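Starch synthase I (Hordeum vulgare, PDB 4HLN) is a plant glycosyltransferase of the starch synthase family, with two Rossmann-like domains arranged as in the GT-B fold. Local coordinates at residues A[272-277]-A[349-354]; A[280-285]-A[320-325]; A[355-360]-A[619-624]; A[190-195]-A[238-243]; A[369-372]-A[378-381]. All blocks are in the same frame, centred on the assembly; numbering follows the deposited sequence.

Overall arrangement
Contact 1 is the hub of the set: its segments, 272-277 and 349-354, touch those of each other contact, with centres about 11 Å from contact 2, 14 Å from contact 3, 15 Å from contact 4 and 17 Å from contact 5. Contacts 1 and 2 share helix 276-284, and helix 347-354 of contact 1 runs on into strand 357-360 of contact 3. Contact 3 brings helix 611-627, close to the C-terminus, back onto the nine-stranded sheet of the N-terminal domain, and contact 5 lies within the loop it closes. Contacts 4 and 5 are far apart, about 30 Å between centres. The bound glycan sits in a pocket formed by residues of 556-596, none of which belongs to these contacts.

Contact 1: residues A[272-277]-A[349-354]; sequences HASLVP and KGAVVT
The backbones of 272-277 and 349-354 come close at two places, Ser274 CA to Ala351 CA at 5.1 Å and Pro277 CA to Thr354 CA at 5.9 Å, one helical turn apart on helix 347-354. The first segment reaches this helix through a type I beta turn from Ala273 to Val276, which brings Ser274 to face it. The methyl of Ala351 is the meeting point. Its CB lies 3.4 Å from Ser274 O and 3.6 Å from Ser274 OG, while Pro277 CG approaches the same CB at 3.9 Å. Ser274 OG makes its hydrogen bond to Asp270 O, so the hydroxyl is held within its own loop and only packs against the alanine. One turn on, Thr354 crosses Pro277 at about a right angle, with OG1 3.5 Å from Pro277 CB. That hydroxyl is placed by chi1 of 55°, which sets it between backbone N and carbonyl carbon; there it turns back along its helix and donates to Gly350 O over 2.8 Å. OG1 approaches that oxygen at a C=O...OG1 angle of 134°, tilted somewhat out of the carbonyl plane. At the end of the helix a water sits 2.7 Å from Pro277 O and also approaches Thr354 O, more weakly. Leu297 of strand 294-299 touches both Ser274 and Ala351, placing the contact over the sheet of the N-terminal domain. No direct hydrogen bond joins the segments: each hydroxyl is satisfied by a carbonyl on its own side, so the buried junction rests on close van der Waals contact between small side chains.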
# COMPACT_ATOMS: atom_id res chain seq x y z
N HIS A 272 -10.66 0.43 10.31
CA HIS A 272 -11.94 -0.25 10.21
C HIS A 272 -11.94 -1.61 10.89
O HIS A 272 -12.94 -2.02 11.45
CB HIS A 272 -12.37 -0.38 8.75
CG HIS A 272 -12.41 0.92 8.03
ND1 HIS A 272 -11.33 1.41 7.32
CD2 HIS A 272 -13.38 1.86 7.93
CE1 HIS A 272 -11.64 2.58 6.80
NE2 HIS A 272 -12.88 2.88 7.16
N ALA A 273 -10.80 -2.29 10.83
CA ALA A 273 -10.68 -3.63 11.40
C ALA A 273 -9.80 -3.65 12.64
O ALA A 273 -9.34 -4.70 13.06
CB ALA A 273 -10.10 -4.59 10.35
N SER A 274 -9.56 -2.49 13.23
CA SER A 274 -8.49 -2.37 14.23
C SER A 274 -8.89 -2.84 15.60
O SER A 274 -8.05 -2.96 16.49
CB SER A 274 -7.98 -0.93 14.31
OG SER A 274 -6.95 -0.70 13.37
N LEU A 275 -10.17 -3.11 15.78
CA LEU A 275 -10.64 -3.53 17.08
C LEU A 275 -10.46 -5.04 17.23
O LEU A 275 -10.50 -5.58 18.33
CB LEU A 275 -12.11 -3.14 17.26
CG LEU A 275 -12.60 -3.07 18.70
CD1 LEU A 275 -12.06 -1.82 19.39
CD2 LEU A 275 -14.10 -3.06 18.74
N VAL A 276 -10.25 -5.72 16.10
CA VAL A 276 -10.14 -7.17 16.10
C VAL A 276 -9.06 -7.70 17.08
O VAL A 276 -9.35 -8.55 17.91
CB VAL A 276 -9.88 -7.69 14.67
CG1 VAL A 276 -9.35 -9.11 14.69
CG2 VAL A 276 -11.15 -7.58 13.85
N PRO A 277 -7.82 -7.19 16.96
CA PRO A 277 -6.75 -7.64 17.86
C PRO A 277 -7.04 -7.30 19.30
O PRO A 277 -6.52 -7.96 20.22
CB PRO A 277 -5.53 -6.86 17.39
CG PRO A 277 -6.05 -5.80 16.50
CD PRO A 277 -7.34 -6.24 15.95
N LYS A 349 -4.76 3.14 17.08
CA LYS A 349 -3.89 3.11 18.23
C LYS A 349 -4.07 1.81 19.02
O LYS A 349 -3.09 1.18 19.43
CB LYS A 349 -4.17 4.32 19.12
CG LYS A 349 -3.26 4.44 20.34
CD LYS A 349 -3.88 3.80 21.58
CE LYS A 349 -3.03 4.05 22.84
NZ LYS A 349 -3.67 3.53 24.09
N GLY A 350 -5.32 1.42 19.24
CA GLY A 350 -5.67 0.20 19.95
C GLY A 350 -5.05 -1.04 19.33
O GLY A 350 -4.56 -1.92 20.05
N ALA A 351 -5.06 -1.10 18.01
CA ALA A 351 -4.42 -2.19 17.28
C ALA A 351 -2.91 -2.11 17.37
O ALA A 351 -2.25 -3.13 17.49
CB ALA A 351 -4.85 -2.18 15.83
N VAL A 352 -2.35 -0.91 17.30
CA VAL A 352 -0.90 -0.77 17.33
C VAL A 352 -0.40 -1.31 18.64
O VAL A 352 0.67 -1.92 18.74
CB VAL A 352 -0.48 0.70 17.19
CG1 VAL A 352 0.87 0.91 17.83
CG2 VAL A 352 -0.47 1.12 15.74
N VAL A 353 -1.22 -1.10 19.66
CA VAL A 353 -0.88 -1.53 20.99
C VAL A 353 -1.01 -3.05 21.19
O VAL A 353 -0.28 -3.60 21.98
CB VAL A 353 -1.70 -0.74 22.02
CG1 VAL A 353 -2.03 -1.57 23.24
CG2 VAL A 353 -0.96 0.53 22.39
N THR A 354 -1.90 -3.72 20.46
CA THR A 354 -2.22 -5.13 20.71
C THR A 354 -1.89 -6.13 19.59
O THR A 354 -1.92 -7.33 19.81
CB THR A 354 -3.72 -5.31 21.02
OG1 THR A 354 -4.50 -4.76 19.95
CG2 THR A 354 -4.07 -4.62 22.32
O HOH W 1 -4.39 -9.54 19.89

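Contact 2: residues A[280-285]-A[320-325]; sequences LAAKYR and PEWYGA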
# COMPACT_ATOMS: atom_id res chain seq x y z
N LEU A 280 -9.56 -10.12 20.38
CA LEU A 280 -8.84 -11.36 20.63
C LEU A 280 -8.26 -11.34 22.04
O LEU A 280 -8.44 -12.28 22.82
CB LEU A 280 -7.72 -11.54 19.62
CG LEU A 280 -8.20 -11.71 18.18
CD1 LEU A 280 -7.02 -11.82 17.25
CD2 LEU A 280 -9.10 -12.92 18.07
N ALA A 281 -7.60 -10.24 22.37
CA ALA A 281 -6.91 -10.10 23.64
C ALA A 281 -7.84 -9.92 24.85
O ALA A 281 -7.53 -10.36 25.96
CB ALA A 281 -5.92 -8.96 23.55
N ALA A 282 -9.00 -9.30 24.63
CA ALA A 282 -9.87 -8.94 25.74
C ALA A 282 -10.98 -9.97 25.96
O ALA A 282 -11.31 -10.33 27.09
CB ALA A 282 -10.47 -7.54 25.49
N LYS A 283 -11.57 -10.43 24.86
CA LYS A 283 -12.75 -11.26 24.93
C LYS A 283 -12.47 -12.76 24.76
O LYS A 283 -13.18 -13.58 25.34
CB LYS A 283 -13.78 -10.73 23.91
CG LYS A 283 -14.77 -11.76 23.37
CD LYS A 283 -15.90 -11.06 22.60
CE LYS A 283 -16.92 -12.03 22.03
NZ LYS A 283 -17.40 -12.99 23.06
N TYR A 284 -11.43 -13.14 24.02
CA TYR A 284 -11.20 -14.55 23.71
C TYR A 284 -10.05 -15.25 24.45
O TYR A 284 -10.26 -16.27 25.11
CB TYR A 284 -11.05 -14.77 22.21
CG TYR A 284 -12.29 -14.38 21.42
CD1 TYR A 284 -13.32 -15.30 21.22
CD2 TYR A 284 -12.43 -13.11 20.88
CE1 TYR A 284 -14.46 -14.96 20.50
CE2 TYR A 284 -13.56 -12.76 20.15
CZ TYR A 284 -14.57 -13.70 19.96
OH TYR A 284 -15.71 -13.39 19.25
N ARG A 285 -8.85 -14.72 24.35
CA ARG A 285 -7.69 -15.40 24.93
C ARG A 285 -7.77 -15.59 26.45
O ARG A 285 -7.30 -16.60 26.97
CB ARG A 285 -6.39 -14.69 24.56
CG ARG A 285 -6.13 -14.70 23.09
CD ARG A 285 -4.66 -14.72 22.80
NE ARG A 285 -4.44 -14.36 21.41
CZ ARG A 285 -4.15 -13.13 20.99
NH1 ARG A 285 -4.01 -12.14 21.87
NH2 ARG A 285 -3.98 -12.91 19.71
N PRO A 320 -13.96 -2.65 31.26
CA PRO A 320 -13.38 -1.37 31.68
C PRO A 320 -11.85 -1.30 31.72
O PRO A 320 -11.32 -0.22 31.47
CB PRO A 320 -13.96 -1.19 33.08
CG PRO A 320 -15.26 -1.94 33.03
CD PRO A 320 -14.91 -3.17 32.26
N GLU A 321 -11.17 -2.40 32.03
CA GLU A 321 -9.71 -2.40 32.19
C GLU A 321 -9.03 -2.15 30.88
O GLU A 321 -7.86 -1.73 30.83
CB GLU A 321 -9.21 -3.75 32.73
CG GLU A 321 -10.10 -4.37 33.78
CD GLU A 321 -11.25 -5.15 33.17
OE1 GLU A 321 -10.98 -6.07 32.37
OE2 GLU A 321 -12.43 -4.83 33.48
N TRP A 322 -9.77 -2.40 29.81
CA TRP A 322 -9.23 -2.28 28.46
C TRP A 322 -9.22 -0.87 27.91
O TRP A 322 -8.60 -0.62 26.88
CB TRP A 322 -9.92 -3.25 27.50
CG TRP A 322 -9.41 -4.60 27.73
CD1 TRP A 322 -9.98 -5.57 28.49
CD2 TRP A 322 -8.16 -5.13 27.26
NE1 TRP A 322 -9.18 -6.69 28.50
CE2 TRP A 322 -8.06 -6.44 27.76
CE3 TRP A 322 -7.13 -4.63 26.46
CZ2 TRP A 322 -6.96 -7.27 27.49
CZ3 TRP A 322 -6.04 -5.45 26.18
CH2 TRP A 322 -5.97 -6.75 26.69
N TYR A 323 -9.87 0.04 28.61
CA TYR A 323 -9.87 1.44 28.23
C TYR A 323 -8.46 1.92 27.87
O TYR A 323 -8.27 2.55 26.85
CB TYR A 323 -10.50 2.31 29.31
CG TYR A 323 -10.45 3.78 28.99
CD1 TYR A 323 -11.04 4.26 27.83
CD2 TYR A 323 -9.81 4.68 29.84
CE1 TYR A 323 -10.99 5.62 27.51
CE2 TYR A 323 -9.77 6.04 29.54
CZ TYR A 323 -10.36 6.50 28.37
OH TYR A 323 -10.31 7.84 28.05
N GLY A 324 -7.46 1.58 28.68
CA GLY A 324 -6.10 2.04 28.40
C GLY A 324 -5.56 1.73 27.01
O GLY A 324 -4.68 2.43 26.49
N ALA A 325 -6.05 0.67 26.39
CA ALA A 325 -5.54 0.26 25.10
C ALA A 325 -6.06 1.19 24.01
O ALA A 325 -5.38 1.45 23.02
CB ALA A 325 -5.96 -1.15 24.79
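The methyl of Ala282 sits over one face of the Trp322 indole, a CH-pi contact in which CB is 3.4 Å from the centroid of the five-membered ring and only 12° off its normal. The other end of the indole reaches the preceding residue: Ala281 CB lies 3.8 Å from Trp322 CH2, and Ala281 O comes obliquely to within 3.5 Å of Trp322 CZ2. Two successive alanines thus offer the bicyclic ring a low surface, the pyrrole part resting on one and the benzene part reaching the other. The indole is carried across by chi1 of -76°, which sets CG opposite the carbonyl carbon.

Around this first shell, both backbones depart locally from regular alpha-helix. Trp322 closes a short 3-10 segment, in which Tyr323 N bonds to Pro320 O at 3.2 Å. On the other side, the helix widens into a pi-type turn, marked by the bond from Arg285 N to Leu280 O at 2.9 Å. Tyr313 also touches the indole from the loop before 320-325.

Further out, Tyr284 OH bonds to Glu248 of helix 235-252, and Arg285 NH2 reaches Ser293 O just ahead of strand 294-299. Helix 276-284 is the crossover between the parallel neighbouring strands 264-269 and 294-299. Segment 320-325, a 3-10 turn running into the weakly bonded helix 323-326, packs on it, and strand 327-329 of the small antiparallel sheet follows.

Contact 3: residues A[355-360]-A[619-624]; sequences ADRIVT and EQIFEW
Arg357 NH2 is hydrogen-bonded to Asn390 OD1 on the neighbouring strand 389-391 and lies 3.5 Å from Trp624 CE3. The indole carbon sits over a face of the guanidinium, offset toward its rim, with the two planes 38° apart; the groups therefore meet at a tilt and do not form a parallel stack. The arginine gets there by folding up: bends at chi2 and chi3 turn the chain twice, so that its head swings alongside helix 611-627. The methylene part is used as well, since Ile621 CG2 rests against Arg357 CG at 3.9 Å. Two residues along the strand, on the same side, Val359 CG2 meets the other branch of the isoleucine, Ile621 CD1, at 4.0 Å.

The short strand and helix segments run roughly antiparallel, 152° between their directions, with their axes 9.4 Å apart at closest. The strand belongs to the nine-stranded sheet of the N-terminal domain, whereas the helix lies near the end of the chain; such a return of the C-terminal helix to the first domain is a hallmark of the GT-B fold. Salt bridges from Glu623 to Arg125 and from Glu619 to Arg157 tie the helix further to that domain.

With no hydrogen bond across the segments, Asn390 supplies the polar anchor for the arginine, and the docking surface is made of aliphatic branches, arginine methylenes and an indole whose CE3 lies over the guanidinium face at a tilt.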
# COMPACT_ATOMS: atom_id res chain seq x y z
N ALA A 355 -1.62 -5.64 18.39
CA ALA A 355 -1.35 -6.53 17.28
C ALA A 355 -0.05 -7.25 17.54
O ALA A 355 0.72 -6.84 18.40
CB ALA A 355 -1.25 -5.75 15.98
N ASP A 356 0.21 -8.31 16.79
CA ASP A 356 1.44 -9.06 17.01
C ASP A 356 2.58 -8.58 16.11
O ASP A 356 3.68 -8.34 16.58
CB ASP A 356 1.17 -10.56 16.87
CG ASP A 356 0.17 -11.05 17.91
OD1 ASP A 356 0.32 -10.67 19.10
OD2 ASP A 356 -0.78 -11.77 17.54
N ARG A 357 2.28 -8.42 14.82
CA ARG A 357 3.20 -7.78 13.90
C ARG A 357 2.51 -6.56 13.28
O ARG A 357 1.29 -6.46 13.31
CB ARG A 357 3.61 -8.75 12.78
CG ARG A 357 4.23 -10.06 13.22
CD ARG A 357 5.58 -9.90 13.84
NE ARG A 357 6.51 -9.18 12.99
CZ ARG A 357 7.83 -9.15 13.20
NH1 ARG A 357 8.35 -9.83 14.22
NH2 ARG A 357 8.61 -8.45 12.38
N ILE A 358 3.29 -5.65 12.70
CA ILE A 358 2.74 -4.47 12.05
C ILE A 358 3.40 -4.19 10.72
O ILE A 358 4.62 -4.02 10.64
CB ILE A 358 2.91 -3.21 12.91
CG1 ILE A 358 2.20 -3.39 14.25
CG2 ILE A 358 2.39 -1.96 12.16
CD1 ILE A 358 2.41 -2.30 15.21
N VAL A 359 2.59 -4.12 9.67
CA VAL A 359 3.07 -3.75 8.35
C VAL A 359 2.54 -2.36 8.02
O VAL A 359 1.33 -2.13 7.99
CB VAL A 359 2.58 -4.75 7.29
CG1 VAL A 359 2.96 -4.29 5.90
CG2 VAL A 359 3.15 -6.14 7.58
N THR A 360 3.44 -1.43 7.77
CA THR A 360 3.02 -0.04 7.72
C THR A 360 3.64 0.74 6.57
O THR A 360 4.80 0.57 6.24
CB THR A 360 3.35 0.65 9.05
OG1 THR A 360 3.32 2.07 8.87
CG2 THR A 360 4.73 0.24 9.53
N GLU A 619 4.63 -14.18 4.43
CA GLU A 619 4.66 -15.51 5.02
C GLU A 619 5.70 -15.57 6.12
O GLU A 619 5.47 -16.12 7.20
CB GLU A 619 4.95 -16.56 3.96
CG GLU A 619 3.74 -17.01 3.16
CD GLU A 619 4.15 -17.80 1.93
OE1 GLU A 619 5.36 -18.11 1.80
OE2 GLU A 619 3.28 -18.08 1.08
N GLN A 620 6.87 -15.00 5.84
CA GLN A 620 7.94 -14.89 6.81
C GLN A 620 7.41 -14.19 8.06
O GLN A 620 7.52 -14.69 9.18
CB GLN A 620 9.09 -14.09 6.19
CG GLN A 620 10.23 -13.78 7.14
CD GLN A 620 10.99 -15.03 7.58
OE1 GLN A 620 12.09 -15.29 7.09
NE2 GLN A 620 10.40 -15.81 8.49
N ILE A 621 6.82 -13.02 7.84
CA ILE A 621 6.26 -12.23 8.91
C ILE A 621 5.34 -13.06 9.80
O ILE A 621 5.52 -13.08 11.01
CB ILE A 621 5.56 -10.99 8.34
CG1 ILE A 621 6.61 -10.00 7.84
CG2 ILE A 621 4.64 -10.32 9.36
CD1 ILE A 621 6.03 -8.88 7.02
N PHE A 622 4.38 -13.74 9.20
CA PHE A 622 3.45 -14.59 9.96
C PHE A 622 4.16 -15.64 10.77
O PHE A 622 3.71 -16.00 11.84
CB PHE A 622 2.44 -15.29 9.06
CG PHE A 622 1.67 -14.36 8.19
CD1 PHE A 622 1.49 -13.03 8.56
CD2 PHE A 622 1.12 -14.80 6.99
CE1 PHE A 622 0.79 -12.16 7.75
CE2 PHE A 622 0.42 -13.93 6.18
CZ PHE A 622 0.25 -12.61 6.56
N GLU A 623 5.27 -16.14 10.24
CA GLU A 623 6.01 -17.16 10.97
C GLU A 623 6.61 -16.60 12.25
O GLU A 623 6.46 -17.19 13.33
CB GLU A 623 7.04 -17.85 10.08
CG GLU A 623 6.37 -18.86 9.15
CD GLU A 623 5.31 -19.73 9.87
OE1 GLU A 623 5.56 -20.16 11.02
OE2 GLU A 623 4.22 -19.96 9.29
N TRP A 624 7.26 -15.44 12.13
CA TRP A 624 7.69 -14.71 13.30
C TRP A 624 6.54 -14.50 14.30
O TRP A 624 6.75 -14.65 15.50
CB TRP A 624 8.23 -13.36 12.90
CG TRP A 624 9.47 -13.46 12.15
CD1 TRP A 624 10.41 -14.45 12.24
CD2 TRP A 624 9.95 -12.53 11.18
NE1 TRP A 624 11.45 -14.19 11.38
CE2 TRP A 624 11.19 -13.01 10.72
CE3 TRP A 624 9.45 -11.34 10.66
CZ2 TRP A 624 11.94 -12.33 9.76
CZ3 TRP A 624 10.19 -10.67 9.70
CH2 TRP A 624 11.42 -11.17 9.26

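Contact 4: residues A[190-195]-A[238-243]; sequences PCFGGS and RYTLLC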
# COMPACT_ATOMS: atom_id res chain seq x y z
N PRO A 190 -23.50 -7.82 21.49
CA PRO A 190 -23.88 -6.88 22.54
C PRO A 190 -22.95 -5.66 22.52
O PRO A 190 -21.74 -5.77 22.77
CB PRO A 190 -23.69 -7.70 23.82
CG PRO A 190 -22.51 -8.58 23.47
CD PRO A 190 -22.64 -8.90 21.99
N CYS A 191 -23.52 -4.51 22.18
CA CYS A 191 -22.77 -3.26 22.13
C CYS A 191 -23.73 -2.13 21.80
O CYS A 191 -24.88 -2.36 21.46
CB CYS A 191 -21.65 -3.32 21.10
SG CYS A 191 -22.20 -3.43 19.36
N PHE A 192 -23.23 -0.90 21.91
CA PHE A 192 -24.03 0.28 21.62
C PHE A 192 -25.43 0.27 22.22
O PHE A 192 -26.43 0.46 21.51
CB PHE A 192 -24.06 0.54 20.12
CG PHE A 192 -22.77 1.06 19.61
CD1 PHE A 192 -22.57 2.43 19.45
CD2 PHE A 192 -21.72 0.18 19.35
CE1 PHE A 192 -21.36 2.93 19.01
CE2 PHE A 192 -20.50 0.66 18.90
CZ PHE A 192 -20.32 2.05 18.73
N GLY A 193 -25.46 0.07 23.54
CA GLY A 193 -26.69 0.12 24.31
C GLY A 193 -27.73 -0.84 23.77
O GLY A 193 -28.85 -0.46 23.44
N GLY A 194 -27.35 -2.11 23.67
CA GLY A 194 -28.25 -3.11 23.16
C GLY A 194 -27.56 -4.30 22.56
O GLY A 194 -26.45 -4.69 22.96
N SER A 195 -28.24 -4.90 21.59
CA SER A 195 -27.77 -6.13 21.00
C SER A 195 -28.11 -6.07 19.53
O SER A 195 -29.26 -5.90 19.17
CB SER A 195 -28.47 -7.31 21.65
OG SER A 195 -27.79 -8.51 21.37
N ARG A 238 -20.61 1.00 13.01
CA ARG A 238 -20.62 0.09 11.86
C ARG A 238 -19.41 -0.82 11.90
O ARG A 238 -19.52 -2.03 11.72
CB ARG A 238 -20.61 0.85 10.53
CG ARG A 238 -21.85 1.67 10.21
CD ARG A 238 -21.50 2.79 9.25
NE ARG A 238 -21.82 2.50 7.86
CZ ARG A 238 -21.05 2.83 6.83
NH1 ARG A 238 -19.91 3.46 7.05
NH2 ARG A 238 -21.41 2.53 5.59
N TYR A 239 -18.25 -0.23 12.15
CA TYR A 239 -17.01 -0.98 12.06
C TYR A 239 -16.69 -1.79 13.31
O TYR A 239 -15.94 -2.76 13.27
CB TYR A 239 -15.88 -0.08 11.56
CG TYR A 239 -16.18 0.32 10.15
CD1 TYR A 239 -16.59 1.61 9.84
CD2 TYR A 239 -16.14 -0.63 9.13
CE1 TYR A 239 -16.91 1.95 8.52
CE2 TYR A 239 -16.44 -0.30 7.83
CZ TYR A 239 -16.82 0.99 7.52
OH TYR A 239 -17.13 1.29 6.20
N THR A 240 -17.31 -1.40 14.41
CA THR A 240 -17.38 -2.24 15.60
C THR A 240 -18.08 -3.57 15.27
O THR A 240 -17.61 -4.64 15.66
CB THR A 240 -18.11 -1.49 16.75
OG1 THR A 240 -17.30 -0.39 17.16
CG2 THR A 240 -18.35 -2.38 17.96
N LEU A 241 -19.19 -3.50 14.53
CA LEU A 241 -19.92 -4.71 14.15
C LEU A 241 -19.01 -5.59 13.32
O LEU A 241 -18.93 -6.81 13.54
CB LEU A 241 -21.17 -4.37 13.35
CG LEU A 241 -22.27 -3.62 14.09
CD1 LEU A 241 -23.50 -3.43 13.19
CD2 LEU A 241 -22.64 -4.30 15.39
N LEU A 242 -18.33 -4.95 12.37
CA LEU A 242 -17.43 -5.64 11.46
C LEU A 242 -16.45 -6.47 12.26
O LEU A 242 -16.19 -7.62 11.94
CB LEU A 242 -16.66 -4.64 10.60
CG LEU A 242 -15.61 -5.34 9.75
CD1 LEU A 242 -16.26 -6.45 8.90
CD2 LEU A 242 -14.84 -4.38 8.89
N CYS A 243 -15.91 -5.87 13.32
CA CYS A 243 -14.83 -6.48 14.06
C CYS A 243 -15.29 -7.66 14.91
O CYS A 243 -14.66 -8.71 14.90
CB CYS A 243 -14.10 -5.43 14.91
SG CYS A 243 -12.99 -4.36 13.94
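Phe192 meets Thr240 with the edge of its ring: CE2 lies 3.8 Å from Thr240 OG1, which is near the ring plane, and Thr240 CG2 approaches the same carbon at 3.8 Å. On the threonine, chi1 of -67° turns CG2 out from the helix toward the loop while OG1 turns back to bond to Gln236 O. Cys191 SG, with chi1 of 66°, is set between its own backbone N and carbonyl carbon; from there it reaches Leu241 CD2 at 4.1 Å and Thr240 CG2 at 4.2 Å, and it also borders the Phe192 ring in plane.

The loop belongs to a beta hairpin joining strands 181-190 and 195-205 at one border of the nine-stranded sheet, and it is pinned by the bond from Cys191 N to Gly194 O at 3.0 Å. Phe192 has positive phi (46°), a left-handed backbone conformation that accompanies the sharp bend of the chain.

Neighbours extend the same packing. Phe237, a turn earlier on helix 235-252, meets the Phe192 ring edge-to-face, Leu241 touches Ile189 on the strand leading into the hairpin, and the backbone of Phe192 is hydrogen-bonded to Asp315.

Contact 5: residues A[369-372]-A[378-381]; sequences VTTA and LNEL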
# COMPACT_ATOMS: atom_id res chain seq x y z
N VAL A 369 8.30 12.77 8.19
CA VAL A 369 7.17 12.52 7.31
C VAL A 369 6.06 11.80 8.08
O VAL A 369 4.89 12.20 8.05
CB VAL A 369 7.57 11.71 6.06
CG1 VAL A 369 6.35 11.27 5.28
CG2 VAL A 369 8.48 12.54 5.18
N THR A 370 6.44 10.74 8.79
CA THR A 370 5.50 9.99 9.60
C THR A 370 4.79 10.89 10.62
O THR A 370 3.57 10.80 10.80
CB THR A 370 6.18 8.83 10.31
OG1 THR A 370 6.71 7.92 9.34
CG2 THR A 370 5.18 8.10 11.18
N THR A 371 5.55 11.78 11.26
CA THR A 371 4.99 12.70 12.25
C THR A 371 3.99 13.67 11.63
O THR A 371 2.99 14.05 12.24
CB THR A 371 6.08 13.51 12.92
OG1 THR A 371 6.73 12.69 13.90
CG2 THR A 371 5.48 14.73 13.59
N ALA A 372 4.28 14.08 10.41
CA ALA A 372 3.40 14.98 9.69
C ALA A 372 2.13 14.28 9.23
O ALA A 372 1.08 14.91 9.09
CB ALA A 372 4.15 15.54 8.49
N LEU A 378 1.37 9.19 17.73
CA LEU A 378 1.30 7.91 17.07
C LEU A 378 2.69 7.45 16.64
O LEU A 378 2.99 6.27 16.70
CB LEU A 378 0.38 8.00 15.85
CG LEU A 378 0.05 6.62 15.25
CD1 LEU A 378 -0.57 5.71 16.31
CD2 LEU A 378 -0.88 6.75 14.06
N ASN A 379 3.52 8.37 16.20
CA ASN A 379 4.85 8.01 15.73
C ASN A 379 5.71 7.38 16.84
O ASN A 379 6.39 6.38 16.62
CB ASN A 379 5.54 9.22 15.13
CG ASN A 379 6.68 8.84 14.21
OD1 ASN A 379 7.15 7.70 14.22
ND2 ASN A 379 7.13 9.79 13.39
N GLU A 380 5.67 7.95 18.03
CA GLU A 380 6.42 7.40 19.13
C GLU A 380 5.88 6.02 19.52
O GLU A 380 6.64 5.12 19.89
CB GLU A 380 6.40 8.36 20.31
CG GLU A 380 7.46 9.44 20.18
CD GLU A 380 7.01 10.77 20.76
OE1 GLU A 380 7.79 11.75 20.65
OE2 GLU A 380 5.89 10.83 21.31
N LEU A 381 4.58 5.87 19.42
CA LEU A 381 3.93 4.59 19.68
C LEU A 381 4.45 3.52 18.73
O LEU A 381 4.91 2.47 19.15
CB LEU A 381 2.43 4.74 19.52
CG LEU A 381 1.62 3.70 20.28
CD1 LEU A 381 2.06 3.70 21.73
CD2 LEU A 381 0.16 4.04 20.16
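Asn379 extends its amide toward helix 367-374, chi1 of -160° placing CG anti to the backbone N, while on that helix Thr371 turns OG1 to meet it at chi1 of -78°. The outcome is a hydrogen bond from Asn379 ND2 to Thr371 OG1, 3.0 Å long with an N-H...O angle of 153°. The hydroxyl lies somewhat off the amide plane, so the bond is fair in aim but not perfectly directed.

Thr370 packs beside the same amide at about a right angle. Its CG2 is 3.5 Å from Asn379 CG and 3.6 Å from Asn379 OD1, and its CB lies 3.4 Å from Asn379 ND2. The threonine methyl thus supports the length of the amide group while the next residue along takes its N-H.

The two short helices follow each other almost directly in the chain, and Trp367, a turn before Thr371, also touches Asn379. Val369 reaches Phe524, a residue of the glycosyl transferases group 1 range.

Thr371 OG1 can serve both helices, accepting from Asn379 and bonding weakly to Trp367 O within its own helix. One hydrogen bond to Thr371 and packing on the methyl of Thr370 thus join the two consecutive helices through a single asparagine.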